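Local coordinates for uncharacterized protein BAD_0989 (Bifidobacterium adolescentis ATCC 15703, PDB 3CYM), which is of unknown function but probably binds nucleic acid and acts as a ribonuclease D-like 3'-5' exonuclease, at residues Q116-T121 with D201-E206; Q197-Y202 with R417-S422; R238-R243 with S313-I318. All coordinates share one frame; numbering follows the deposited sequence.

Contact 1: Q116-T121 with D201-E206; sequences QRLFDT and DYALKE
L118 of strand 117-120 comes level with L204 of helix 201-206, the two axes running at 111° to each other and approaching to 8.2 Å, so that the helix passes across the strand rather than following it. The contact is apolar and small, and two leucines carry it. L118 sends its CB toward the helix; chi1 (-175°) sets CG anti to the backbone N, and of its two branches CD2 does the touching. This methyl meets A203 CB at 4.0 Å. It also lies against the next residue of the helix, 4.2 Å from L204 CB, and so sits over two successive side chains. L204 CD2 in turn reaches the backbone just before the strand, 3.9 Å from Q116 O, a methyl laid on backbone rather than on another side chain. A203 offers only its CB here, which is consistent with the close approach of helix and strand. Q116 and R117 start away from the helix at CB, and R117 NE bonds to D93 O instead. F119, the residue after L118, is packed against helix 176-190, while D120 caps the start of helix 121-127 through OD1, which accepts from E122 N. Strand 117-120 is one edge strand of the mixed exonuclease sheet, paired in parallel with strand 95-98. Helix 101-111 packs against both segments: S101 touches L118 and A203, L102 meets A203, and L105 meets L204.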
loop_
_atom_site.group_PDB
_atom_site.type_symbol
_atom_site.label_atom_id
_atom_site.label_comp_id
_atom_site.label_asym_id
_atom_site.label_seq_id
_atom_site.Cartn_x
_atom_site.Cartn_y
_atom_site.Cartn_z
ATOM N N GLN A 116 -18.998 1.251 5.611
ATOM C CA GLN A 116 -19.601 2.451 6.194
ATOM C C GLN A 116 -18.974 2.858 7.513
ATOM O O GLN A 116 -19.129 4.000 7.955
ATOM C CB GLN A 116 -21.109 2.278 6.348
ATOM C CG GLN A 116 -21.856 2.324 5.027
ATOM C CD GLN A 116 -23.346 2.462 5.217
ATOM O OE1 GLN A 116 -24.110 1.559 4.877
ATOM N NE2 GLN A 116 -23.771 3.589 5.780
ATOM N N ARG A 117 -18.294 1.904 8.142
ATOM C CA ARG A 117 -17.573 2.111 9.390
ATOM C C ARG A 117 -16.282 1.288 9.350
ATOM O O ARG A 117 -16.202 0.277 8.646
ATOM C CB ARG A 117 -18.436 1.723 10.601
ATOM C CG ARG A 117 -19.515 2.761 10.965
ATOM C CD ARG A 117 -20.255 2.445 12.254
ATOM N NE ARG A 117 -21.056 1.224 12.159
ATOM C CZ ARG A 117 -21.714 0.670 13.177
ATOM N NH1 ARG A 117 -22.409 -0.445 12.986
ATOM N NH2 ARG A 117 -21.681 1.224 14.384
ATOM N N LEU A 118 -15.278 1.730 10.099
ATOM C CA LEU A 118 -13.968 1.090 10.092
ATOM C C LEU A 118 -13.369 0.991 11.477
ATOM O O LEU A 118 -13.482 1.912 12.279
ATOM C CB LEU A 118 -13.011 1.875 9.191
ATOM C CG LEU A 118 -11.599 1.355 8.923
ATOM C CD1 LEU A 118 -11.654 0.100 8.064
ATOM C CD2 LEU A 118 -10.803 2.445 8.241
ATOM N N PHE A 119 -12.748 -0.149 11.761
ATOM C CA PHE A 119 -11.780 -0.247 12.836
ATOM C C PHE A 119 -10.489 -0.742 12.215
ATOM O O PHE A 119 -10.423 -1.868 11.719
ATOM C CB PHE A 119 -12.239 -1.193 13.945
ATOM C CG PHE A 119 -11.360 -1.161 15.162
ATOM C CD1 PHE A 119 -11.680 -0.352 16.235
ATOM C CD2 PHE A 119 -10.203 -1.938 15.237
ATOM C CE1 PHE A 119 -10.854 -0.300 17.361
ATOM C CE2 PHE A 119 -9.381 -1.895 16.359
ATOM C CZ PHE A 119 -9.710 -1.080 17.421
ATOM N N ASP A 120 -9.464 0.102 12.238
ATOM C CA ASP A 120 -8.161 -0.284 11.709
ATOM C C ASP A 120 -7.271 -0.794 12.850
ATOM O O ASP A 120 -6.856 -0.022 13.719
ATOM C CB ASP A 120 -7.522 0.887 10.944
ATOM C CG ASP A 120 -6.355 0.471 10.055
ATOM O OD1 ASP A 120 -5.605 -0.478 10.378
ATOM O OD2 ASP A 120 -6.163 1.140 9.022
ATOM N N THR A 121 -6.975 -2.096 12.842
ATOM C CA THR A 121 -6.177 -2.696 13.918
ATOM C C THR A 121 -4.708 -2.268 13.866
ATOM O O THR A 121 -4.016 -2.351 14.869
ATOM C CB THR A 121 -6.260 -4.249 13.963
ATOM O OG1 THR A 121 -5.941 -4.794 12.678
ATOM C CG2 THR A 121 -7.638 -4.722 14.392
ATOM N N ASP A 201 -12.151 7.313 10.688
ATOM C CA ASP A 201 -12.907 8.220 9.830
ATOM C C ASP A 201 -12.084 8.735 8.645
ATOM O O ASP A 201 -12.540 8.696 7.507
ATOM C CB ASP A 201 -13.398 9.419 10.644
ATOM C CG ASP A 201 -14.536 9.073 11.587
ATOM O OD1 ASP A 201 -15.116 7.975 11.477
ATOM O OD2 ASP A 201 -14.857 9.924 12.440
ATOM N N TYR A 202 -10.872 9.207 8.938
ATOM C CA TYR A 202 -9.952 9.759 7.950
ATOM C C TYR A 202 -9.395 8.706 6.979
ATOM O O TYR A 202 -9.273 8.969 5.775
ATOM C CB TYR A 202 -8.810 10.476 8.676
ATOM C CG TYR A 202 -7.665 10.936 7.795
ATOM C CD1 TYR A 202 -7.781 12.080 7.007
ATOM C CD2 TYR A 202 -6.450 10.242 7.779
ATOM C CE1 TYR A 202 -6.718 12.510 6.213
ATOM C CE2 TYR A 202 -5.387 10.659 6.987
ATOM C CZ TYR A 202 -5.528 11.791 6.212
ATOM O OH TYR A 202 -4.478 12.204 5.434
ATOM N N ALA A 203 -9.044 7.535 7.511
ATOM C CA ALA A 203 -8.530 6.418 6.702
ATOM C C ALA A 203 -9.569 5.912 5.705
ATOM O O ALA A 203 -9.233 5.566 4.573
ATOM C CB ALA A 203 -8.077 5.291 7.596
ATOM N N LEU A 204 -10.829 5.886 6.136
ATOM C CA LEU A 204 -11.942 5.452 5.293
ATOM C C LEU A 204 -12.203 6.461 4.185
ATOM O O LEU A 204 -12.488 6.077 3.049
ATOM C CB LEU A 204 -13.195 5.247 6.146
ATOM C CG LEU A 204 -14.440 4.629 5.504
ATOM C CD1 LEU A 204 -14.167 3.216 4.996
ATOM C CD2 LEU A 204 -15.575 4.612 6.509
ATOM N N LYS A 205 -12.094 7.743 4.535
ATOM C CA LYS A 205 -12.220 8.855 3.593
ATOM C C LYS A 205 -11.114 8.795 2.534
ATOM O O LYS A 205 -11.385 8.858 1.337
ATOM C CB LYS A 205 -12.146 10.175 4.370
ATOM C CG LYS A 205 -12.481 11.432 3.586
ATOM C CD LYS A 205 -11.855 12.684 4.229
ATOM C CE LYS A 205 -12.655 13.231 5.422
ATOM N NZ LYS A 205 -12.284 12.640 6.746
ATOM N N GLU A 206 -9.866 8.666 2.994
ATOM C CA GLU A 206 -8.688 8.627 2.110
ATOM C C GLU A 206 -8.572 7.354 1.282
ATOM O O GLU A 206 -8.265 7.410 0.088
ATOM C CB GLU A 206 -7.386 8.802 2.906
ATOM C CG GLU A 206 -7.167 10.188 3.459
ATOM C CD GLU A 206 -7.165 11.262 2.390
ATOM O OE1 GLU A 206 -8.025 12.164 2.462
ATOM O OE2 GLU A 206 -6.307 11.206 1.485
#

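Contact 2: Q197-Y202 with R417-S422; sequences QEEFDY and RDWQVS. With GOL (glycerol), chain D.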
loop_
_atom_site.group_PDB
_atom_site.type_symbol
_atom_site.label_atom_id
_atom_site.label_comp_id
_atom_site.label_asym_id
_atom_site.label_seq_id
_atom_site.Cartn_x
_atom_site.Cartn_y
_atom_site.Cartn_z
ATOM N N GLN A 197 -11.054 6.683 16.691
ATOM C CA GLN A 197 -12.212 6.938 15.834
ATOM C C GLN A 197 -11.957 7.970 14.719
ATOM O O GLN A 197 -12.302 7.714 13.558
ATOM C CB GLN A 197 -13.439 7.313 16.677
ATOM C CG GLN A 197 -14.776 7.221 15.937
ATOM C CD GLN A 197 -14.900 5.947 15.104
ATOM O OE1 GLN A 197 -14.759 4.833 15.616
ATOM N NE2 GLN A 197 -15.168 6.111 13.817
ATOM N N GLU A 198 -11.327 9.100 15.063
ATOM C CA GLU A 198 -10.944 10.140 14.081
ATOM C C GLU A 198 -9.953 9.635 13.028
ATOM O O GLU A 198 -9.988 10.065 11.864
ATOM C CB GLU A 198 -10.324 11.353 14.784
ATOM C CG GLU A 198 -11.304 12.273 15.490
ATOM C CD GLU A 198 -10.676 13.598 15.910
ATOM O OE1 GLU A 198 -11.054 14.122 16.980
ATOM O OE2 GLU A 198 -9.810 14.122 15.177
ATOM N N GLU A 199 -9.059 8.738 13.444
ATOM C CA GLU A 199 -8.089 8.161 12.536
ATOM C C GLU A 199 -8.745 7.153 11.612
ATOM O O GLU A 199 -8.301 6.981 10.478
ATOM C CB GLU A 199 -6.927 7.521 13.292
ATOM C CG GLU A 199 -6.000 8.493 13.996
ATOM C CD GLU A 199 -5.378 9.499 13.057
ATOM O OE1 GLU A 199 -5.710 10.697 13.188
ATOM O OE2 GLU A 199 -4.570 9.097 12.190
ATOM N N PHE A 200 -9.810 6.503 12.089
ATOM C CA PHE A 200 -10.577 5.560 11.267
ATOM C C PHE A 200 -11.415 6.303 10.219
ATOM O O PHE A 200 -11.403 5.956 9.022
ATOM C CB PHE A 200 -11.507 4.697 12.126
ATOM C CG PHE A 200 -10.813 3.922 13.208
ATOM C CD1 PHE A 200 -9.482 3.525 13.083
ATOM C CD2 PHE A 200 -11.515 3.555 14.354
ATOM C CE1 PHE A 200 -8.865 2.810 14.092
ATOM C CE2 PHE A 200 -10.911 2.835 15.360
ATOM C CZ PHE A 200 -9.588 2.454 15.234
ATOM N N ASP A 201 -12.151 7.313 10.688
ATOM C CA ASP A 201 -12.907 8.220 9.830
ATOM C C ASP A 201 -12.084 8.735 8.645
ATOM O O ASP A 201 -12.540 8.696 7.507
ATOM C CB ASP A 201 -13.398 9.419 10.644
ATOM C CG ASP A 201 -14.536 9.073 11.587
ATOM O OD1 ASP A 201 -15.116 7.975 11.477
ATOM O OD2 ASP A 201 -14.857 9.924 12.440
ATOM N N TYR A 202 -10.872 9.207 8.938
ATOM C CA TYR A 202 -9.952 9.759 7.950
ATOM C C TYR A 202 -9.395 8.706 6.979
ATOM O O TYR A 202 -9.273 8.969 5.775
ATOM C CB TYR A 202 -8.810 10.476 8.676
ATOM C CG TYR A 202 -7.665 10.936 7.795
ATOM C CD1 TYR A 202 -7.781 12.080 7.007
ATOM C CD2 TYR A 202 -6.450 10.242 7.779
ATOM C CE1 TYR A 202 -6.718 12.510 6.213
ATOM C CE2 TYR A 202 -5.387 10.659 6.987
ATOM C CZ TYR A 202 -5.528 11.791 6.212
ATOM O OH TYR A 202 -4.478 12.204 5.434
ATOM N N ARG A 417 -5.637 15.828 11.818
ATOM C CA ARG A 417 -6.936 15.639 12.438
ATOM C C ARG A 417 -7.134 16.603 13.589
ATOM O O ARG A 417 -6.163 17.143 14.128
ATOM C CB ARG A 417 -7.091 14.189 12.899
ATOM C CG ARG A 417 -7.671 13.276 11.838
ATOM C CD ARG A 417 -6.779 13.175 10.615
ATOM N NE ARG A 417 -5.748 12.165 10.814
ATOM C CZ ARG A 417 -4.573 12.141 10.196
ATOM N NH1 ARG A 417 -3.725 11.159 10.457
ATOM N NH2 ARG A 417 -4.235 13.087 9.333
ATOM N N ASP A 418 -8.397 16.827 13.944
ATOM C CA ASP A 418 -8.758 17.719 15.040
ATOM C C ASP A 418 -8.062 17.371 16.352
ATOM O O ASP A 418 -7.616 18.268 17.055
ATOM C CB ASP A 418 -10.275 17.741 15.249
ATOM C CG ASP A 418 -11.032 18.275 14.044
ATOM O OD1 ASP A 418 -10.397 18.794 13.097
ATOM O OD2 ASP A 418 -12.279 18.173 14.055
ATOM N N TRP A 419 -7.954 16.080 16.675
ATOM C CA TRP A 419 -7.292 15.668 17.919
ATOM C C TRP A 419 -5.795 15.986 17.920
ATOM O O TRP A 419 -5.231 16.298 18.967
ATOM C CB TRP A 419 -7.533 14.188 18.242
ATOM C CG TRP A 419 -6.824 13.189 17.350
ATOM C CD1 TRP A 419 -7.310 12.631 16.202
ATOM C CD2 TRP A 419 -5.522 12.618 17.548
ATOM N NE1 TRP A 419 -6.394 11.757 15.667
ATOM C CE2 TRP A 419 -5.290 11.719 16.479
ATOM C CE3 TRP A 419 -4.529 12.773 18.527
ATOM C CZ2 TRP A 419 -4.096 10.993 16.346
ATOM C CZ3 TRP A 419 -3.347 12.043 18.401
ATOM C CH2 TRP A 419 -3.141 11.168 17.318
ATOM N N GLN A 420 -5.178 15.920 16.741
ATOM C CA GLN A 420 -3.754 16.170 16.589
ATOM C C GLN A 420 -3.480 17.646 16.768
ATOM O O GLN A 420 -2.569 18.010 17.488
ATOM C CB GLN A 420 -3.251 15.691 15.232
ATOM C CG GLN A 420 -3.504 14.227 14.989
ATOM C CD GLN A 420 -2.890 13.727 13.724
ATOM O OE1 GLN A 420 -3.046 14.325 12.661
ATOM N NE2 GLN A 420 -2.177 12.619 13.823
ATOM N N VAL A 421 -4.310 18.473 16.138
ATOM C CA VAL A 421 -4.277 19.936 16.269
ATOM C C VAL A 421 -4.527 20.408 17.713
ATOM O O VAL A 421 -3.778 21.223 18.237
ATOM C CB VAL A 421 -5.283 20.598 15.285
ATOM C CG1 VAL A 421 -5.334 22.103 15.475
ATOM C CG2 VAL A 421 -4.909 20.269 13.852
ATOM N N SER A 422 -5.566 19.879 18.350
ATOM C CA SER A 422 -5.865 20.189 19.748
ATOM C C SER A 422 -4.767 19.793 20.733
ATOM O O SER A 422 -4.540 20.488 21.715
ATOM C CB SER A 422 -7.170 19.522 20.156
ATOM O OG SER A 422 -8.244 20.047 19.397
HETATM C C1 GOL D . -0.468 10.689 9.590
HETATM O O1 GOL D . -1.021 11.950 9.276
HETATM C C2 GOL D . -0.375 10.560 11.105
HETATM O O2 GOL D . 0.984 10.529 11.459
HETATM C C3 GOL D . -1.066 9.282 11.574
HETATM O O3 GOL D . -1.671 9.507 12.830
HETATM O O HOH W 1 -10.347 15.165 12.473
#
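E199 and R417 form the ionic centre of this contact, a side-on salt bridge with one nitrogen to each carboxylate oxygen. R417 NH1 reaches E199 OE2 at 2.8 Å on its syn lone pair, nearly straight at 174°, while R417 NE meets E199 OE1 at 2.8 Å. Among the hydrogen bonds from uncharged donors, W419 NE1 donates to E199 OE1 at 2.8 Å, from the opposite face of the carboxylate plane to R417 NE. Three N-H groups thus grip this buried carboxylate, which fixes its rotation and probably favours its charged form. E198, extended beyond CG, takes W419 N on OE2 at 3.1 Å, and a water joins that oxygen to D418 N. The third kind of interaction is stacking. The guanidinium of R417 lies flat on the Y202 ring with planes 4° apart, and R417 CZ stands 3.9 Å from the ring centroid in a cation-pi contact; R417 CD adds a CH-pi contact over the same face. Q420 OE1 covers the other guanidinium face, and a glycerol, probably from crystallisation, accepts from R417 NH1. Q420 OE1 also accepts from R417 N, the residue at the N-cap position. The arrangement is that of a helix N-terminus held by a carboxylate from another helix, here joining helix 193-207, packed on the exonuclease sheet, to helix 418-433 of the C-terminal HRDC-like region.

Contact 3: R238-R243 with S313-I318; sequences RALWTR and SMWKNI
I318 fits against A239, L240 and R243 where helices 231-250 and 312-323 pack at 138° between their local directions, the short segments 9.9 Å apart at closest approach. Its CB points toward the opposite helix, and from there the side chain divides. The branch CG2, anti to the backbone N, settles on A239, 3.7 Å from A239 CB and 3.5 Å from A239 O. The same methyl comes within 4.1 Å of L240 CD2. The other branch meets R243, whose side chain crosses that of I318 at about a right angle: CG1 lies 3.7 Å from R243 CG, and the terminal CD1 stays beside the same carbon at 3.8 Å. R243 therefore supplies its aliphatic stem, while its NH1 forms a salt bridge with E246. An alanine in place of I318 would probably open a gap between the helices, with A239 CB and R243 CG left without the branches that cover them. Alongside, L240 CD2 meets W315 CE3 at 3.9 Å, and the backbone of R243 stands at the edge of that indole. Around the contact, helix 261-270, like helix 231-250 in the range assigned to an HRDC domain, packs on L240 through I264 and V267, and helix 275-279 touches K316 of helix 312-323.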
loop_
_atom_site.group_PDB
_atom_site.type_symbol
_atom_site.label_atom_id
_atom_site.label_comp_id
_atom_site.label_asym_id
_atom_site.label_seq_id
_atom_site.Cartn_x
_atom_site.Cartn_y
_atom_site.Cartn_z
ATOM N N ARG A 238 11.770 7.869 -20.166
ATOM C CA ARG A 238 10.349 8.189 -20.261
ATOM C C ARG A 238 9.617 7.317 -21.273
ATOM O O ARG A 238 8.572 6.752 -20.957
ATOM C CB ARG A 238 10.140 9.662 -20.627
ATOM C CG ARG A 238 8.692 10.104 -20.529
ATOM C CD ARG A 238 8.529 11.592 -20.766
ATOM N NE ARG A 238 9.111 12.030 -22.037
ATOM C CZ ARG A 238 8.996 13.262 -22.529
ATOM N NH1 ARG A 238 9.565 13.571 -23.688
ATOM N NH2 ARG A 238 8.308 14.189 -21.869
ATOM N N ALA A 239 10.178 7.210 -22.478
ATOM C CA ALA A 239 9.548 6.485 -23.585
ATOM C C ALA A 239 9.477 4.979 -23.318
ATOM O O ALA A 239 8.451 4.349 -23.581
ATOM C CB ALA A 239 10.286 6.771 -24.885
ATOM N N LEU A 240 10.565 4.422 -22.783
ATOM C CA LEU A 240 10.636 3.007 -22.400
ATOM C C LEU A 240 9.710 2.634 -21.245
ATOM O O LEU A 240 9.015 1.619 -21.323
ATOM C CB LEU A 240 12.072 2.607 -22.057
ATOM C CG LEU A 240 13.041 2.379 -23.223
ATOM C CD1 LEU A 240 14.409 2.175 -22.647
ATOM C CD2 LEU A 240 12.651 1.176 -24.075
ATOM N N TRP A 241 9.710 3.442 -20.179
ATOM C CA TRP A 241 8.799 3.250 -19.054
ATOM C C TRP A 241 7.345 3.221 -19.504
ATOM O O TRP A 241 6.565 2.386 -19.028
ATOM C CB TRP A 241 8.965 4.345 -17.990
ATOM C CG TRP A 241 8.175 4.066 -16.731
ATOM C CD1 TRP A 241 8.640 3.459 -15.589
ATOM C CD2 TRP A 241 6.784 4.366 -16.486
ATOM N NE1 TRP A 241 7.633 3.363 -14.661
ATOM C CE2 TRP A 241 6.485 3.909 -15.180
ATOM C CE3 TRP A 241 5.765 4.979 -17.242
ATOM C CZ2 TRP A 241 5.206 4.047 -14.609
ATOM C CZ3 TRP A 241 4.485 5.107 -16.682
ATOM C CH2 TRP A 241 4.223 4.644 -15.374
ATOM N N THR A 242 6.988 4.155 -20.386
ATOM C CA THR A 242 5.615 4.325 -20.851
ATOM C C THR A 242 5.136 3.116 -21.642
ATOM O O THR A 242 4.062 2.572 -21.351
ATOM C CB THR A 242 5.467 5.603 -21.706
ATOM O OG1 THR A 242 5.889 6.735 -20.938
ATOM C CG2 THR A 242 4.019 5.809 -22.160
ATOM N N ARG A 243 5.929 2.697 -22.629
ATOM C CA ARG A 243 5.561 1.542 -23.443
ATOM C C ARG A 243 5.536 0.251 -22.617
ATOM O O ARG A 243 4.624 -0.555 -22.770
ATOM C CB ARG A 243 6.452 1.418 -24.677
ATOM C CG ARG A 243 6.020 0.332 -25.671
ATOM C CD ARG A 243 4.536 0.385 -26.053
ATOM N NE ARG A 243 4.213 -0.645 -27.045
ATOM C CZ ARG A 243 3.002 -1.143 -27.287
ATOM N NH1 ARG A 243 1.936 -0.750 -26.593
ATOM N NH2 ARG A 243 2.861 -2.072 -28.224
ATOM N N SER A 313 12.650 -6.131 -30.560
ATOM C CA SER A 313 12.354 -5.173 -31.627
ATOM C C SER A 313 11.382 -4.081 -31.199
ATOM O O SER A 313 11.438 -2.967 -31.712
ATOM C CB SER A 313 11.786 -5.888 -32.858
ATOM O OG SER A 313 12.750 -6.728 -33.464
ATOM N N MET A 314 10.482 -4.415 -30.271
ATOM C CA MET A 314 9.481 -3.468 -29.767
ATOM C C MET A 314 10.122 -2.363 -28.937
ATOM O O MET A 314 9.652 -1.229 -28.945
ATOM C CB MET A 314 8.411 -4.176 -28.927
ATOM C CG MET A 314 7.667 -5.301 -29.648
ATOM S SD MET A 314 6.556 -6.197 -28.541
ATOM C CE MET A 314 6.072 -7.577 -29.571
ATOM N N TRP A 315 11.184 -2.700 -28.209
ATOM C CA TRP A 315 11.922 -1.700 -27.451
ATOM C C TRP A 315 12.811 -0.882 -28.373
ATOM O O TRP A 315 12.957 0.312 -28.172
ATOM C CB TRP A 315 12.739 -2.336 -26.328
ATOM C CG TRP A 315 11.948 -3.283 -25.465
ATOM C CD1 TRP A 315 12.172 -4.614 -25.309
ATOM C CD2 TRP A 315 10.806 -2.970 -24.651
ATOM N NE1 TRP A 315 11.248 -5.157 -24.448
ATOM C CE2 TRP A 315 10.398 -4.170 -24.029
ATOM C CE3 TRP A 315 10.092 -1.792 -24.382
ATOM C CZ2 TRP A 315 9.311 -4.229 -23.150
ATOM C CZ3 TRP A 315 9.008 -1.852 -23.511
ATOM C CH2 TRP A 315 8.627 -3.065 -22.910
ATOM N N LYS A 316 13.367 -1.531 -29.393
ATOM C CA LYS A 316 14.201 -0.884 -30.418
ATOM C C LYS A 316 13.469 0.271 -31.113
ATOM O O LYS A 316 14.024 1.358 -31.245
ATOM C CB LYS A 316 14.682 -1.932 -31.429
ATOM C CG LYS A 316 15.517 -1.400 -32.593
ATOM C CD LYS A 316 16.329 -2.517 -33.269
ATOM C CE LYS A 316 15.461 -3.637 -33.861
ATOM N NZ LYS A 316 14.759 -3.224 -35.112
ATOM N N ASN A 317 12.218 0.029 -31.518
ATOM C CA ASN A 317 11.335 1.044 -32.112
ATOM C C ASN A 317 11.068 2.231 -31.186
ATOM O O ASN A 317 10.941 3.366 -31.638
ATOM C CB ASN A 317 9.975 0.428 -32.482
ATOM C CG ASN A 317 10.055 -0.579 -33.624
ATOM O OD1 ASN A 317 10.936 -0.511 -34.486
ATOM N ND2 ASN A 317 9.104 -1.518 -33.640
ATOM N N ILE A 318 10.955 1.956 -29.892
ATOM C CA ILE A 318 10.694 2.989 -28.898
ATOM C C ILE A 318 11.926 3.886 -28.721
ATOM O O ILE A 318 11.788 5.109 -28.634
ATOM C CB ILE A 318 10.203 2.359 -27.554
ATOM C CG1 ILE A 318 8.827 1.694 -27.732
ATOM C CG2 ILE A 318 10.164 3.377 -26.423
ATOM C CD1 ILE A 318 7.713 2.617 -28.247
#

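Contacts 1 and 2 share helix 193-207 and even D201 and Y202, yet use it differently: contact 1 sets it on an edge strand of the exonuclease sheet through methyl groups, whereas contact 2 ties it to helix 418-433 through charge, hydrogen bonds and stacking. F200 links them directly, its ring packing against L118, F119 and D120. Contact 3, apolar again, lies on the opposite side of the chain's centre from the other two. The centres of contacts 1, 2 and 3 stand about 15, 21 and 28 Å from that of the chain, and each is partly buried. Here the two apolar contacts contrast with the polar one that reaches the C-terminal helices, where E199 and W419 are nonetheless buried.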